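Local coordinates for cytochrome c-552/4 domain-containing protein (Ignicoccus hospitalis KIN4/I, PDB 4QO5) that is a membrane-associated octaheme cytochrome c that binds eight heme c groups and probably serves in electron transfer, at residues 90-95 with 101-106. Numbering follows the deposited sequence.
With HEC (heme c), chain C.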
loop_
_atom_site.group_PDB
_atom_site.type_symbol
_atom_site.label_atom_id
_atom_site.label_comp_id
_atom_site.label_asym_id
_atom_site.label_seq_id
_atom_site.Cartn_x
_atom_site.Cartn_y
_atom_site.Cartn_z
ATOM N N HIS A 90 -31.061 27.299 -4.647
ATOM C CA HIS A 90 -29.824 26.878 -5.288
ATOM C C HIS A 90 -29.462 27.802 -6.442
ATOM O O HIS A 90 -30.182 27.856 -7.426
ATOM C CB HIS A 90 -29.958 25.445 -5.796
ATOM C CG HIS A 90 -30.141 24.433 -4.707
ATOM N ND1 HIS A 90 -29.080 23.837 -4.061
ATOM C CD2 HIS A 90 -31.262 23.909 -4.154
ATOM C CE1 HIS A 90 -29.538 22.979 -3.165
ATOM N NE2 HIS A 90 -30.858 23.003 -3.203
ATOM N N PRO A 91 -28.341 28.530 -6.313
ATOM C CA PRO A 91 -27.803 29.418 -7.352
ATOM C C PRO A 91 -27.422 28.664 -8.629
ATOM O O PRO A 91 -27.323 29.293 -9.684
ATOM C CB PRO A 91 -26.544 29.996 -6.699
ATOM C CG PRO A 91 -26.819 29.915 -5.222
ATOM C CD PRO A 91 -27.574 28.627 -5.057
ATOM N N ASP A 92 -27.195 27.357 -8.530
ATOM C CA ASP A 92 -26.889 26.555 -9.716
ATOM C C ASP A 92 -28.143 25.930 -10.326
ATOM O O ASP A 92 -28.056 25.008 -11.141
ATOM C CB ASP A 92 -25.791 25.505 -9.454
ATOM C CG ASP A 92 -26.108 24.568 -8.294
ATOM O OD1 ASP A 92 -26.904 24.939 -7.404
ATOM O OD2 ASP A 92 -25.521 23.452 -8.263
ATOM N N THR A 93 -29.310 26.454 -9.951
ATOM C CA THR A 93 -30.544 26.028 -10.596
ATOM C C THR A 93 -30.584 26.531 -12.040
ATOM O O THR A 93 -30.394 27.723 -12.296
ATOM C CB THR A 93 -31.788 26.519 -9.838
ATOM O OG1 THR A 93 -31.904 25.767 -8.624
ATOM C CG2 THR A 93 -33.039 26.309 -10.671
ATOM N N ILE A 94 -30.821 25.621 -12.980
ATOM C CA ILE A 94 -30.931 25.999 -14.385
ATOM C C ILE A 94 -32.147 25.350 -15.019
ATOM O O ILE A 94 -32.626 24.323 -14.551
ATOM C CB ILE A 94 -29.698 25.562 -15.191
ATOM C CG1 ILE A 94 -29.466 24.058 -15.028
ATOM C CG2 ILE A 94 -28.477 26.355 -14.752
ATOM C CD1 ILE A 94 -28.447 23.489 -16.004
ATOM N N ASP A 95 -32.662 25.955 -16.085
ATOM C CA ASP A 95 -33.681 25.273 -16.861
ATOM C C ASP A 95 -33.036 24.097 -17.595
ATOM O O ASP A 95 -31.914 24.196 -18.097
ATOM C CB ASP A 95 -34.360 26.210 -17.853
ATOM C CG ASP A 95 -35.659 25.634 -18.380
ATOM O OD1 ASP A 95 -36.678 25.721 -17.657
ATOM O OD2 ASP A 95 -35.654 25.077 -19.501
ATOM N N ILE A 101 -33.624 22.387 -12.411
ATOM C CA ILE A 101 -32.782 21.465 -11.643
ATOM C C ILE A 101 -31.430 22.075 -11.300
ATOM O O ILE A 101 -30.975 23.003 -11.957
ATOM C CB ILE A 101 -32.581 20.123 -12.384
ATOM C CG1 ILE A 101 -31.807 20.342 -13.676
ATOM C CG2 ILE A 101 -33.924 19.447 -12.668
ATOM C CD1 ILE A 101 -30.411 19.754 -13.661
ATOM N N HIS A 102 -30.793 21.546 -10.263
ATOM C CA HIS A 102 -29.448 21.977 -9.896
ATOM C C HIS A 102 -28.575 20.734 -9.789
ATOM O O HIS A 102 -29.018 19.716 -9.263
ATOM C CB HIS A 102 -29.439 22.758 -8.573
ATOM C CG HIS A 102 -29.996 22.000 -7.404
ATOM N ND1 HIS A 102 -31.349 21.859 -7.183
ATOM C CD2 HIS A 102 -29.380 21.341 -6.387
ATOM C CE1 HIS A 102 -31.543 21.150 -6.083
ATOM N NE2 HIS A 102 -30.365 20.809 -5.590
ATOM N N PRO A 103 -27.340 20.814 -10.304
ATOM C CA PRO A 103 -26.484 19.616 -10.310
ATOM C C PRO A 103 -25.968 19.248 -8.927
ATOM O O PRO A 103 -25.899 18.061 -8.630
ATOM C CB PRO A 103 -25.314 20.027 -11.208
ATOM C CG PRO A 103 -25.911 21.068 -12.139
ATOM C CD PRO A 103 -26.838 21.851 -11.225
ATOM N N ILE A 104 -25.605 20.230 -8.100
ATOM C CA ILE A 104 -25.007 19.893 -6.819
ATOM C C ILE A 104 -26.088 19.757 -5.767
ATOM O O ILE A 104 -26.603 20.759 -5.254
ATOM C CB ILE A 104 -23.922 20.899 -6.364
ATOM C CG1 ILE A 104 -22.788 20.957 -7.393
ATOM C CG2 ILE A 104 -23.347 20.488 -4.992
ATOM C CD1 ILE A 104 -21.734 22.022 -7.075
ATOM N N VAL A 105 -26.454 18.511 -5.484
ATOM C CA VAL A 105 -27.405 18.215 -4.428
ATOM C C VAL A 105 -26.678 18.285 -3.079
ATOM O O VAL A 105 -25.650 17.641 -2.879
ATOM C CB VAL A 105 -28.081 16.846 -4.671
ATOM C CG1 VAL A 105 -28.977 16.454 -3.508
ATOM C CG2 VAL A 105 -28.850 16.851 -5.993
ATOM N N THR A 106 -27.212 19.072 -2.149
ATOM C CA THR A 106 -26.454 19.469 -0.971
ATOM C C THR A 106 -27.027 18.841 0.305
ATOM O O THR A 106 -28.112 18.263 0.264
ATOM C CB THR A 106 -26.507 20.992 -0.822
ATOM O OG1 THR A 106 -27.845 21.369 -0.490
ATOM C CG2 THR A 106 -26.060 21.676 -2.129
HETATM FE FE HEC C . -27.679 13.018 -9.242
HETATM C CHA HEC C . -24.839 14.952 -9.361
HETATM C CHB HEC C . -27.766 13.025 -12.698
HETATM C CHC HEC C . -30.324 11.043 -9.087
HETATM C CHD HEC C . -27.686 13.253 -5.821
HETATM N NA HEC C . -26.528 13.774 -10.729
HETATM C C1A HEC C . -25.392 14.563 -10.546
HETATM C C2A HEC C . -24.868 14.944 -11.831
HETATM C C3A HEC C . -25.657 14.407 -12.756
HETATM C C4A HEC C . -26.710 13.666 -12.091
HETATM C CMA HEC C . -25.475 14.535 -14.284
HETATM C CAA HEC C . -23.636 15.855 -12.058
HETATM C CBA HEC C . -22.316 15.269 -11.586
HETATM C CGA HEC C . -21.804 14.386 -12.684
HETATM O O1A HEC C . -21.283 13.290 -12.347
HETATM O O2A HEC C . -21.939 14.771 -13.880
HETATM N NB HEC C . -28.815 12.317 -10.599
HETATM C C1B HEC C . -28.658 12.300 -11.977
HETATM C C2B HEC C . -29.534 11.319 -12.555
HETATM C C3B HEC C . -30.161 10.766 -11.507
HETATM C C4B HEC C . -29.766 11.390 -10.295
HETATM C CMB HEC C . -29.567 10.997 -14.075
HETATM C CAB HEC C . -31.102 9.588 -11.336
HETATM C CBB HEC C . -30.718 8.399 -12.284
HETATM N NC HEC C . -28.810 12.323 -7.760
HETATM C C1C HEC C . -29.909 11.516 -7.887
HETATM C C2C HEC C . -30.598 11.413 -6.626
HETATM C C3C HEC C . -29.702 11.857 -5.728
HETATM C C4C HEC C . -28.681 12.547 -6.425
HETATM C CMC HEC C . -31.740 10.372 -6.452
HETATM C CAC HEC C . -29.659 11.979 -4.183
HETATM C CBC HEC C . -30.252 10.769 -3.408
HETATM N ND HEC C . -26.479 13.940 -7.879
HETATM C C1D HEC C . -26.658 13.843 -6.501
HETATM C C2D HEC C . -25.594 14.494 -5.780
HETATM C C3D HEC C . -24.691 15.056 -6.868
HETATM C C4D HEC C . -25.327 14.672 -8.121
HETATM C CMD HEC C . -25.514 14.527 -4.226
HETATM C CAD HEC C . -23.367 15.868 -6.787
HETATM C CBD HEC C . -23.054 16.517 -5.453
HETATM C CGD HEC C . -22.279 15.544 -4.580
HETATM O O1D HEC C . -21.929 15.926 -3.445
HETATM O O2D HEC C . -22.009 14.397 -5.019
HETATM O O HOH W 1 -26.463 23.572 -5.094
HETATM O O HOH W 2 -33.409 23.135 -8.637
#
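I94 and I101 form an antiparallel hydrogen-bonded pair, I94 N to I101 O at 2.8 Å and I101 N to I94 O at 3.1 Å. Just before I94, H90 to T93 form a type I turn. The H90 ring stacks face-to-face on the H102 ring, centroids 3.5 Å and planes 10° apart. H102 CG sits between its backbone N and carbonyl carbon (chi1 58°), which lifts the ring toward H90. D109 OD1 bonds H90 NE2 and its OD2 bonds H102 NE2. With the waters at both ND1 atoms, this probably fixes how the rings are turned. D92 OD2 accepts I104 N at 3.2 Å and also bonds Y195 OH. One water joins H90 ND1, D92 OD1 and I104 O. A second links T93 OG1, also bonded to P87 O, with H102 ND1. With an alanine at H90, the H102 ring would probably lose cover on one face, and D109 OD1 and the first water a partner each. I94, I101, P103 and V105 line heme pockets. The contact joins the 94-96/99-101 hairpin to helix 107-110, N-capped by T106, whose OG1 also bonds D209. I94, P103 and I104 pack on strand 188-196; V105 meets helix 79-83, where H83, an axial heme ligand, bonds H102 O through ND1.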